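TRNA nucleotidyl transferase-related protein (Thermotoga maritima, PDB 3H38) is the C-terminal, nucleotidyltransferase-bearing part of a class II CCA-adding enzyme, which probably completes the 3' end of tRNA using CTP and ATP. Local coordinates at residues 261-264 and 265-269; 275-279 and 280-284; 303-306 and 307-311; 321-324 and 325-329; 346-349 and 350-354. All coordinates share one frame; numbering follows the deposited sequence.

Contact 1: 261-264 and 265-269; sequences ENLF and RNIPW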
# COMPACT_ATOMS: atom_id res chain seq x y z
N GLU A 261 -11.59 10.58 -6.30
CA GLU A 261 -12.20 9.68 -7.27
C GLU A 261 -11.53 9.75 -8.66
O GLU A 261 -11.09 8.73 -9.19
CB GLU A 261 -13.69 9.95 -7.35
CG GLU A 261 -14.40 9.12 -8.37
CD GLU A 261 -15.89 9.37 -8.36
OE1 GLU A 261 -16.36 10.08 -7.44
OE2 GLU A 261 -16.59 8.85 -9.27
N ASN A 262 -11.44 10.94 -9.25
CA ASN A 262 -10.68 11.11 -10.49
C ASN A 262 -9.29 10.50 -10.40
O ASN A 262 -8.82 9.86 -11.34
CB ASN A 262 -10.52 12.59 -10.86
CG ASN A 262 -11.84 13.28 -11.15
OD1 ASN A 262 -11.95 14.50 -11.07
ND2 ASN A 262 -12.85 12.49 -11.48
N LEU A 263 -8.64 10.73 -9.26
CA LEU A 263 -7.27 10.27 -9.03
C LEU A 263 -7.18 8.77 -9.31
O LEU A 263 -6.46 8.35 -10.21
CB LEU A 263 -6.88 10.57 -7.58
CG LEU A 263 -5.45 10.42 -7.06
CD1 LEU A 263 -5.30 9.23 -6.13
CD2 LEU A 263 -4.41 10.42 -8.18
N PHE A 264 -7.94 7.98 -8.56
CA PHE A 264 -7.85 6.53 -8.64
C PHE A 264 -8.27 5.99 -10.00
O PHE A 264 -7.58 5.14 -10.55
CB PHE A 264 -8.63 5.86 -7.50
CG PHE A 264 -7.90 5.90 -6.18
CD1 PHE A 264 -8.35 6.71 -5.14
CD2 PHE A 264 -6.71 5.17 -6.00
CE1 PHE A 264 -7.66 6.75 -3.92
CE2 PHE A 264 -6.00 5.21 -4.79
CZ PHE A 264 -6.47 6.00 -3.74
N ARG A 265 -9.37 6.51 -10.53
CA ARG A 265 -9.82 6.15 -11.87
C ARG A 265 -8.69 6.21 -12.88
O ARG A 265 -8.55 5.33 -13.74
CB ARG A 265 -10.97 7.07 -12.36
CG ARG A 265 -11.44 6.73 -13.81
CD ARG A 265 -12.12 7.92 -14.58
NE ARG A 265 -12.99 8.68 -13.70
CZ ARG A 265 -12.91 9.98 -13.46
NH1 ARG A 265 -13.75 10.51 -12.58
NH2 ARG A 265 -12.03 10.76 -14.08
N ASN A 266 -7.88 7.26 -12.78
CA ASN A 266 -6.92 7.57 -13.81
C ASN A 266 -5.55 6.98 -13.55
O ASN A 266 -4.69 6.95 -14.43
CB ASN A 266 -6.83 9.08 -14.00
CG ASN A 266 -8.04 9.63 -14.73
OD1 ASN A 266 -8.43 9.11 -15.76
ND2 ASN A 266 -8.65 10.69 -14.19
N ILE A 267 -5.36 6.48 -12.34
CA ILE A 267 -4.06 5.99 -11.95
C ILE A 267 -3.54 4.81 -12.80
O ILE A 267 -2.36 4.76 -13.15
CB ILE A 267 -4.02 5.71 -10.43
CG1 ILE A 267 -3.63 7.01 -9.69
CG2 ILE A 267 -3.05 4.56 -10.10
CD1 ILE A 267 -3.61 6.89 -8.19
N PRO A 268 -4.43 3.88 -13.18
CA PRO A 268 -3.93 2.72 -13.92
C PRO A 268 -3.59 3.10 -15.36
O PRO A 268 -2.65 2.54 -15.93
CB PRO A 268 -5.10 1.73 -13.87
CG PRO A 268 -6.14 2.36 -12.95
CD PRO A 268 -5.89 3.82 -13.01
N TRP A 269 -4.36 4.02 -15.94
CA TRP A 269 -4.05 4.57 -17.26
C TRP A 269 -2.68 5.23 -17.26
O TRP A 269 -2.13 5.52 -18.31
CB TRP A 269 -5.11 5.59 -17.68
CG TRP A 269 -4.97 6.14 -19.09
CD1 TRP A 269 -5.73 5.78 -20.17
CD2 TRP A 269 -4.06 7.14 -19.56
NE1 TRP A 269 -5.33 6.49 -21.28
CE2 TRP A 269 -4.31 7.33 -20.93
CE3 TRP A 269 -3.05 7.89 -18.96
CZ2 TRP A 269 -3.60 8.23 -21.71
CZ3 TRP A 269 -2.34 8.79 -19.73
CH2 TRP A 269 -2.62 8.95 -21.10
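Arg265 N donates to Glu261 O over 3.1 Å in an almost straight bond (170°), and Asn266 N reaches Asn262 O at 3.1 Å; both are ordinary i to i+4 links of an alpha helix. The next step differs. Phe264 O receives Ile267 N (3.2 Å) from above its carbonyl plane, while Pro268, which has no N-H to offer, rests its CD 3.3 Å from the same oxygen, and the helix kinks here. The Arg265 chain bends at chi3 (-41°), which lays one guanidinium face over Asn262 CA. The Asn262 side chain runs alongside, its amide plane turned 57°, though the amide's orientation is uncertain. NH2 of Arg265 forms a salt bridge with Glu360 and a hydrogen bond with Leu355 O. Replacing Asn262 by an alanine would probably open a gap beside the Arg265 guanidinium, leaving Glu360 and Leu355 O to hold it. Branched residues suit the inner side: Ile267 CD1 wedges against Leu263 CD1 at 3.5 Å, and Leu263 CD1 in turn sits 3.9 Å above the centre of the Phe264 ring. Within helix 254-274, Leu263 and Ile267 face Cys349 of helix 345-352, while Phe264 packs on Leu231 and Ile234 of helix 230-239.

Contact 2: 275-279 and 280-284; sequences GEVDR and FYAVL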
# COMPACT_ATOMS: atom_id res chain seq x y z
N GLY A 275 4.49 4.00 -16.59
CA GLY A 275 5.32 3.24 -15.66
C GLY A 275 4.75 3.17 -14.26
O GLY A 275 3.60 3.54 -14.03
N GLU A 276 5.56 2.76 -13.30
CA GLU A 276 5.13 2.56 -11.92
C GLU A 276 4.64 3.84 -11.26
O GLU A 276 5.22 4.89 -11.42
CB GLU A 276 6.25 1.92 -11.08
CG GLU A 276 6.31 0.36 -11.12
CD GLU A 276 7.07 -0.31 -9.94
OE1 GLU A 276 8.28 -0.03 -9.73
OE2 GLU A 276 6.46 -1.16 -9.24
N VAL A 277 3.57 3.73 -10.49
CA VAL A 277 3.04 4.88 -9.76
C VAL A 277 3.02 4.59 -8.25
O VAL A 277 2.30 3.70 -7.80
CB VAL A 277 1.61 5.24 -10.23
CG1 VAL A 277 0.83 5.93 -9.12
CG2 VAL A 277 1.66 6.09 -11.49
N ASP A 278 3.81 5.34 -7.49
CA ASP A 278 3.73 5.25 -6.03
C ASP A 278 2.41 5.86 -5.55
O ASP A 278 2.24 7.08 -5.55
CB ASP A 278 4.92 5.93 -5.36
CG ASP A 278 4.89 5.79 -3.84
OD1 ASP A 278 5.95 5.93 -3.20
OD2 ASP A 278 3.79 5.56 -3.28
N ARG A 279 1.49 5.00 -5.14
CA ARG A 279 0.16 5.43 -4.77
C ARG A 279 0.13 6.28 -3.52
O ARG A 279 -0.72 7.17 -3.39
CB ARG A 279 -0.77 4.24 -4.62
CG ARG A 279 -0.76 3.39 -5.85
CD ARG A 279 -2.00 2.57 -5.97
NE ARG A 279 -1.85 1.65 -7.09
CZ ARG A 279 -2.68 0.66 -7.36
NH1 ARG A 279 -2.45 -0.13 -8.40
NH2 ARG A 279 -3.74 0.46 -6.58
N PHE A 280 1.07 6.02 -2.60
CA PHE A 280 1.18 6.80 -1.38
C PHE A 280 1.39 8.30 -1.72
O PHE A 280 0.72 9.17 -1.19
CB PHE A 280 2.29 6.25 -0.48
CG PHE A 280 2.51 7.05 0.79
CD1 PHE A 280 1.50 7.19 1.72
CD2 PHE A 280 3.73 7.66 1.04
CE1 PHE A 280 1.69 7.93 2.89
CE2 PHE A 280 3.93 8.40 2.20
CZ PHE A 280 2.89 8.55 3.12
N TYR A 281 2.33 8.57 -2.62
CA TYR A 281 2.62 9.93 -3.04
C TYR A 281 1.55 10.53 -3.95
O TYR A 281 1.25 11.72 -3.86
CB TYR A 281 3.96 9.97 -3.75
CG TYR A 281 5.10 10.06 -2.80
CD1 TYR A 281 5.93 11.16 -2.81
CD2 TYR A 281 5.33 9.06 -1.86
CE1 TYR A 281 6.96 11.27 -1.94
CE2 TYR A 281 6.38 9.17 -0.96
CZ TYR A 281 7.18 10.27 -1.02
OH TYR A 281 8.23 10.44 -0.18
N ALA A 282 0.99 9.70 -4.83
CA ALA A 282 -0.10 10.16 -5.67
C ALA A 282 -1.18 10.73 -4.76
O ALA A 282 -1.66 11.85 -4.97
CB ALA A 282 -0.65 9.02 -6.48
N VAL A 283 -1.56 9.96 -3.74
CA VAL A 283 -2.61 10.40 -2.81
C VAL A 283 -2.19 11.63 -2.00
O VAL A 283 -3.03 12.44 -1.62
CB VAL A 283 -3.04 9.28 -1.83
CG1 VAL A 283 -4.21 9.73 -0.99
CG2 VAL A 283 -3.44 8.06 -2.60
N LEU A 284 -0.90 11.77 -1.73
CA LEU A 284 -0.45 12.93 -0.97
C LEU A 284 -0.49 14.19 -1.83
O LEU A 284 -0.67 15.30 -1.30
CB LEU A 284 0.95 12.71 -0.39
CG LEU A 284 1.17 11.63 0.67
CD1 LEU A 284 2.63 11.61 1.14
CD2 LEU A 284 0.25 11.83 1.86
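Asp278 OD2 accepts from Phe280 N at 2.8 Å and from Tyr281 N at 3.4 Å, two weak bonds in which one carboxylate oxygen serves two amides of the first turn of helix 279-287. This makes Asp278 the N-cap, a place where a short acidic side chain is apt because it can fold back onto amides with no carbonyl ahead of them. The fold-back comes from chi1 of -178°, which sets CG opposite the backbone N and beside the carbonyl carbon. The other oxygen, OD1, lies 3.5 Å from Tyr281 CD2, carboxylate and ring planes being 52° apart. Main-chain bonds take over beyond the cap: Ala282 N meets Asp278 O at 3.0 Å, and Val283 N meets Arg279 O at 2.9 Å. On the apolar side, small Ala282 CB stands 4.3 Å from Val277 CG1. Leu284 CD1 lies over one face of the Phe280 ring, toward its rim. In the second shell, Glu346 OE2 accepts the N-H of Asp278 and so anchors the capping residue itself. The side chain of Arg279 is about 12 Å from that of Arg183, a nucleotide-binding residue. An alanine in place of Asp278 is likely to leave the amides of Phe280 and Tyr281 without their carboxylate partner. A carboxylate set against the positive end of the helix dipole would tend to stay ionised.

Contact 3: 303-306 and 307-311; sequences YSLR and RNLIN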
# COMPACT_ATOMS: atom_id res chain seq x y z
N TYR A 303 6.10 11.73 8.55
CA TYR A 303 6.16 10.66 7.59
C TYR A 303 7.39 11.04 6.86
O TYR A 303 7.74 12.15 6.90
CB TYR A 303 4.93 10.73 6.73
CG TYR A 303 3.73 10.82 7.59
CD1 TYR A 303 3.06 11.97 7.70
CD2 TYR A 303 3.33 9.76 8.35
CE1 TYR A 303 2.00 12.05 8.50
CE2 TYR A 303 2.28 9.84 9.15
CZ TYR A 303 1.60 10.98 9.22
OH TYR A 303 0.54 11.10 10.02
N SER A 304 8.15 10.15 6.29
CA SER A 304 9.41 10.65 5.75
C SER A 304 9.44 11.00 4.28
O SER A 304 9.97 10.26 3.51
CB SER A 304 10.54 9.71 6.10
OG SER A 304 10.74 9.70 7.49
N LEU A 305 8.93 12.18 3.91
CA LEU A 305 8.67 12.57 2.53
C LEU A 305 9.86 13.24 1.85
O LEU A 305 10.67 13.90 2.51
CB LEU A 305 7.46 13.49 2.51
CG LEU A 305 6.33 12.89 3.36
CD1 LEU A 305 5.05 13.76 3.34
CD2 LEU A 305 6.03 11.40 2.96
N ARG A 306 9.94 13.15 0.54
CA ARG A 306 10.98 13.82 -0.20
C ARG A 306 10.84 15.29 0.00
O ARG A 306 9.77 15.78 0.17
CB ARG A 306 10.82 13.56 -1.67
CG ARG A 306 10.87 12.14 -2.03
CD ARG A 306 11.35 11.89 -3.42
NE ARG A 306 11.87 10.53 -3.52
CZ ARG A 306 12.60 10.05 -4.54
NH1 ARG A 306 12.90 10.82 -5.57
NH2 ARG A 306 13.00 8.80 -4.51
N ARG A 307 11.94 16.01 0.01
CA ARG A 307 11.88 17.44 0.29
C ARG A 307 11.20 18.21 -0.86
O ARG A 307 10.44 19.15 -0.63
CB ARG A 307 13.28 18.00 0.56
CG ARG A 307 13.95 17.51 1.85
CD ARG A 307 15.27 18.23 2.14
NE ARG A 307 15.09 19.67 2.40
CZ ARG A 307 14.90 20.20 3.60
NH1 ARG A 307 14.84 19.42 4.67
NH2 ARG A 307 14.75 21.52 3.74
N ASN A 308 11.46 17.78 -2.07
CA ASN A 308 10.96 18.43 -3.26
C ASN A 308 9.47 18.30 -3.45
O ASN A 308 8.94 18.96 -4.28
CB ASN A 308 11.66 17.85 -4.48
CG ASN A 308 12.29 18.91 -5.34
OD1 ASN A 308 11.75 19.28 -6.39
ND2 ASN A 308 13.43 19.41 -4.91
N LEU A 309 8.83 17.41 -2.73
CA LEU A 309 7.44 17.04 -2.99
C LEU A 309 6.50 18.22 -2.91
O LEU A 309 5.54 18.33 -3.71
CB LEU A 309 6.99 15.93 -2.02
CG LEU A 309 5.51 15.57 -2.11
CD1 LEU A 309 5.16 14.83 -3.45
CD2 LEU A 309 5.02 14.81 -0.88
N ILE A 310 6.76 19.11 -1.95
CA ILE A 310 5.93 20.29 -1.79
C ILE A 310 6.03 21.16 -3.05
O ILE A 310 5.04 21.75 -3.47
CB ILE A 310 6.25 21.06 -0.52
CG1 ILE A 310 5.09 22.00 -0.17
CG2 ILE A 310 7.58 21.81 -0.66
CD1 ILE A 310 3.76 21.31 0.01
N ASN A 311 7.20 21.20 -3.67
CA ASN A 311 7.36 21.93 -4.93
C ASN A 311 6.43 21.44 -6.03
O ASN A 311 5.82 22.25 -6.74
CB ASN A 311 8.81 21.86 -5.43
CG ASN A 311 9.79 22.54 -4.51
OD1 ASN A 311 9.48 23.56 -3.91
ND2 ASN A 311 10.99 21.98 -4.40
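The entry into helix 309-328 is a loop-to-helix junction in which Leu305 and Leu309 meet through their side chains and Arg306 and Leu309 through the backbone. The chain passes from extended angles at Arg306 to helical ones at Arg307, and Arg306 O faces forward into the turn and accepts Leu309 N in a long, weak bond of 3.5 Å. Leu309 CB lies equally near that oxygen, at 3.5 Å. One turn apart, the two leucines touch at their branch ends, Leu305 CD1 to Leu309 CD2, at 4.3 Å; the Leu309 chain is carried there by CG lying opposite the backbone N (chi1 174°). Leucine suits both places, since each side chain turns inward onto other helices. The two arginines suit an exposed corner: Arg306 is extended from CG to NE, whereas Arg307 bends at chi3. Farther on, two weak bonds link Asn308 and Asn311: Asn311 ND2 gives a straight one to Asn308 OD1 (3.4 Å), and Asn311 N another to Asn308 O (2.9 Å). The hydroxyl of Tyr281 hydrogen-bonds Arg306 N and fastens the loop to helix 279-287. Leu305 packs on Val299 of helix 293-302 and on Phe280 and Leu284 of helix 279-287, and Leu309 is wedged between Trp296 of the former and Tyr281 and His285 of the latter.

Contact 4: 321-324 and 325-329; sequences PALL and EMLSE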
# COMPACT_ATOMS: atom_id res chain seq x y z
N PRO A 321 -5.88 25.57 -12.20
CA PRO A 321 -6.91 26.46 -12.77
C PRO A 321 -6.60 26.85 -14.22
O PRO A 321 -7.50 26.86 -15.06
CB PRO A 321 -6.86 27.68 -11.87
CG PRO A 321 -6.34 27.16 -10.55
CD PRO A 321 -5.36 26.09 -10.91
N ALA A 322 -5.34 27.17 -14.51
CA ALA A 322 -4.93 27.51 -15.88
C ALA A 322 -5.10 26.33 -16.83
O ALA A 322 -5.40 26.50 -18.01
CB ALA A 322 -3.48 27.99 -15.90
N LEU A 323 -4.90 25.13 -16.31
CA LEU A 323 -4.92 23.95 -17.14
C LEU A 323 -6.33 23.67 -17.60
O LEU A 323 -6.55 23.32 -18.76
CB LEU A 323 -4.36 22.74 -16.38
CG LEU A 323 -3.80 21.57 -17.21
CD1 LEU A 323 -4.08 20.25 -16.49
CD2 LEU A 323 -4.37 21.52 -18.61
N LEU A 324 -7.29 23.82 -16.69
CA LEU A 324 -8.70 23.60 -17.04
C LEU A 324 -9.10 24.53 -18.17
O LEU A 324 -9.76 24.12 -19.12
CB LEU A 324 -9.62 23.86 -15.85
CG LEU A 324 -9.87 22.75 -14.83
CD1 LEU A 324 -10.05 21.39 -15.49
CD2 LEU A 324 -8.75 22.72 -13.84
N GLU A 325 -8.72 25.80 -18.06
CA GLU A 325 -9.07 26.77 -19.07
C GLU A 325 -8.52 26.39 -20.43
O GLU A 325 -9.22 26.54 -21.43
CB GLU A 325 -8.59 28.17 -18.68
CG GLU A 325 -9.46 28.86 -17.64
CD GLU A 325 -9.25 30.36 -17.65
OE1 GLU A 325 -10.08 31.09 -17.06
OE2 GLU A 325 -8.25 30.82 -18.26
N MET A 326 -7.27 25.92 -20.46
CA MET A 326 -6.61 25.53 -21.71
C MET A 326 -7.30 24.32 -22.36
O MET A 326 -7.30 24.17 -23.58
CB MET A 326 -5.14 25.17 -21.51
CG MET A 326 -4.17 26.28 -21.12
SD MET A 326 -2.60 25.43 -20.75
CE MET A 326 -1.65 26.70 -19.92
N LEU A 327 -7.85 23.43 -21.55
CA LEU A 327 -8.52 22.25 -22.09
C LEU A 327 -9.94 22.59 -22.53
O LEU A 327 -10.56 21.85 -23.30
CB LEU A 327 -8.52 21.11 -21.06
CG LEU A 327 -7.17 20.50 -20.70
CD1 LEU A 327 -7.32 19.52 -19.54
CD2 LEU A 327 -6.50 19.82 -21.90
N SER A 328 -10.46 23.71 -22.02
CA SER A 328 -11.79 24.18 -22.42
C SER A 328 -11.75 24.64 -23.87
O SER A 328 -12.65 24.36 -24.65
CB SER A 328 -12.26 25.33 -21.52
OG SER A 328 -12.69 24.85 -20.26
N GLU A 329 -10.67 25.33 -24.22
CA GLU A 329 -10.56 25.97 -25.52
C GLU A 329 -9.74 25.15 -26.50
O GLU A 329 -9.18 25.71 -27.44
CB GLU A 329 -9.92 27.33 -25.33
CG GLU A 329 -10.34 28.00 -24.05
CD GLU A 329 -9.32 28.99 -23.58
OE1 GLU A 329 -8.35 29.22 -24.33
OE2 GLU A 329 -9.49 29.54 -22.47
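Met326 N finds Ala322 O at 3.1 Å and Leu327 N finds Leu323 O at 3.1 Å, the two sound i to i+4 bonds of this last part of helix 309-328. The bond just before them is longer: Glu325 N reaches Pro321 O across 3.4 Å, a weak bond although its N-H is well aimed (163°). Pro321 has no N-H to give, and the helix is kinked where the nitrogens of Pro321 and Ala322 lack a bond to the preceding turn. Three donors converge on the carbonyl of Leu324: Ser328 N comes to it at 3.0 Å and Leu327 N at 3.2 Å, both weak, and Lys359 NZ adds a hydrogen bond from outside. Lys359 NZ also bonds Ser328 OG, so a single ammonium group ties the last-turn carbonyl to the last-turn hydroxyl. A serine fits here because its short arm keeps OG close to the backbone: chi1 of -76° sets it opposite the carbonyl carbon and beside the backbone N, near Leu324 O and within that lysine's grasp. Glu325 O is met by Ser328 N at 3.1 Å and more distantly by Glu329 N, weak bonds of a helix running out as Glu329 leaves helical angles. The apolar flank is leucine on leucine: Leu323 CD2 lies 3.6 Å from Leu327 CG and 3.7 Å from Leu327 CD1, the side chains meeting at a slant. This flank packs on helix 357-371, with Leu327 against Leu362 and Phe363 and Leu323 against Phe363, while Leu339 of helix 337-340 takes Leu323 and Met326 together.

Contact 5: 346-349 and 350-354; sequences ETIC and HFLAY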
# COMPACT_ATOMS: atom_id res chain seq x y z
N GLU A 346 3.51 10.84 -10.59
CA GLU A 346 2.60 11.21 -9.51
C GLU A 346 1.95 12.56 -9.80
O GLU A 346 0.74 12.74 -9.58
CB GLU A 346 3.30 11.18 -8.15
CG GLU A 346 3.61 9.77 -7.64
CD GLU A 346 4.73 9.09 -8.41
OE1 GLU A 346 5.71 9.77 -8.78
OE2 GLU A 346 4.65 7.87 -8.65
N THR A 347 2.76 13.50 -10.29
CA THR A 347 2.27 14.81 -10.68
C THR A 347 1.24 14.66 -11.80
O THR A 347 0.27 15.42 -11.88
CB THR A 347 3.42 15.71 -11.19
OG1 THR A 347 4.24 16.10 -10.09
CG2 THR A 347 2.86 16.97 -11.87
N ILE A 348 1.45 13.68 -12.66
CA ILE A 348 0.55 13.47 -13.78
C ILE A 348 -0.81 13.09 -13.23
O ILE A 348 -1.81 13.76 -13.51
CB ILE A 348 1.05 12.37 -14.73
CG1 ILE A 348 2.15 12.93 -15.64
CG2 ILE A 348 -0.09 11.80 -15.53
CD1 ILE A 348 2.65 11.93 -16.65
N CYS A 349 -0.83 12.03 -12.42
CA CYS A 349 -2.04 11.59 -11.72
C CYS A 349 -2.74 12.78 -11.09
O CYS A 349 -3.95 12.95 -11.21
CB CYS A 349 -1.66 10.61 -10.62
SG CYS A 349 -0.72 9.18 -11.16
N HIS A 350 -1.93 13.60 -10.41
CA HIS A 350 -2.40 14.79 -9.72
C HIS A 350 -3.10 15.71 -10.71
O HIS A 350 -4.16 16.25 -10.42
CB HIS A 350 -1.20 15.47 -9.04
CG HIS A 350 -1.55 16.59 -8.12
ND1 HIS A 350 -2.85 16.87 -7.73
CD2 HIS A 350 -0.77 17.48 -7.46
CE1 HIS A 350 -2.85 17.89 -6.90
NE2 HIS A 350 -1.60 18.29 -6.73
N PHE A 351 -2.54 15.89 -11.90
CA PHE A 351 -3.26 16.62 -12.93
C PHE A 351 -4.56 15.90 -13.29
O PHE A 351 -5.62 16.52 -13.40
CB PHE A 351 -2.40 16.86 -14.17
CG PHE A 351 -1.53 18.09 -14.08
CD1 PHE A 351 -0.16 18.00 -14.24
CD2 PHE A 351 -2.10 19.33 -13.83
CE1 PHE A 351 0.64 19.14 -14.16
CE2 PHE A 351 -1.31 20.48 -13.75
CZ PHE A 351 0.07 20.38 -13.92
N LEU A 352 -4.48 14.58 -13.43
CA LEU A 352 -5.69 13.84 -13.76
C LEU A 352 -6.74 13.87 -12.65
O LEU A 352 -7.93 13.65 -12.92
CB LEU A 352 -5.36 12.41 -14.17
CG LEU A 352 -4.69 12.28 -15.54
CD1 LEU A 352 -3.86 11.01 -15.61
CD2 LEU A 352 -5.72 12.32 -16.66
N ALA A 353 -6.33 14.16 -11.42
CA ALA A 353 -7.31 14.21 -10.33
C ALA A 353 -8.32 15.34 -10.51
O ALA A 353 -9.39 15.32 -9.92
CB ALA A 353 -6.62 14.31 -8.96
N TYR A 354 -7.99 16.31 -11.35
CA TYR A 354 -8.87 17.46 -11.54
C TYR A 354 -9.83 17.28 -12.71
O TYR A 354 -10.73 18.12 -12.93
CB TYR A 354 -8.03 18.70 -11.82
CG TYR A 354 -7.53 19.42 -10.60
CD1 TYR A 354 -6.31 19.09 -10.02
CD2 TYR A 354 -8.26 20.47 -10.05
CE1 TYR A 354 -5.84 19.77 -8.90
CE2 TYR A 354 -7.80 21.15 -8.93
CZ TYR A 354 -6.59 20.80 -8.36
OH TYR A 354 -6.15 21.50 -7.26
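Four main-chain hydrogen bonds join Glu346-Cys349 to the residues one turn on. His350 N donates to Glu346 O at 2.9 Å, Phe351 N to Thr347 O at 2.8 Å, and Leu352 N to Ile348 O at 2.8 Å, this last donor lying in the carbonyl plane. Ala353 N to Cys349 O is short, 2.7 Å, but bent to 124° and therefore weak. Beyond it the pattern tightens to i+3, Tyr354 N meeting Phe351 O at 3.1 Å. At the other end, Thr347 N is taken by Ser344 OG just ahead of the segment.

Helix 345-352 is a short, largely buried helix in the all-helical region that follows the nucleotidyltransferase head in this family; Ile348, Cys349, Phe351 and Leu352 supply apolar contacts, while the partly exposed Glu346 serves the N-cap residue Asp278.

The apolar contacts pair residues four apart. Thr347 CG2 lies 3.9 Å from Phe351 CE1; chi1 of -72° sets OG1 beside the backbone N and swings the methyl to the position opposite it, where it lies alongside the ring. Beta-branched Ile348 does likewise, its CG2 standing 3.9 Å from Leu352 CD1, the two side chains running the same way.

Among the aromatic contacts one is local, the edge of the Tyr354 ring receiving His350 O in its plane. The others reach to neighbouring elements: the His350 ring meets that of His285 in helix 279-287, planes about 70° apart, Phe351 packs on Leu323 and Ser319 of helix 309-328, and Tyr354 OH hydrogen-bonds Glu289 OE1.

How the contacts relate
Along the chain the five contacts follow in series, each closing before the next opens, so none nests in or crosses another; each is local and closes no long loop. Contact 1 lies within helix 254-274; contact 2 caps the next helix, 279-287, and touches contact 1 through Val283 CG2 on Phe264 CZ, 3.8 Å apart. Contact 3 leads from a loop into helix 309-328 and touches contact 2. Contact 4 finishes that same helix, about 27 Å from contact 3 between centres. Contact 5, on helix 345-352, brings the chain back against contacts 1, 2 and 4, and so ties the earlier helices to the end of helix 309-328.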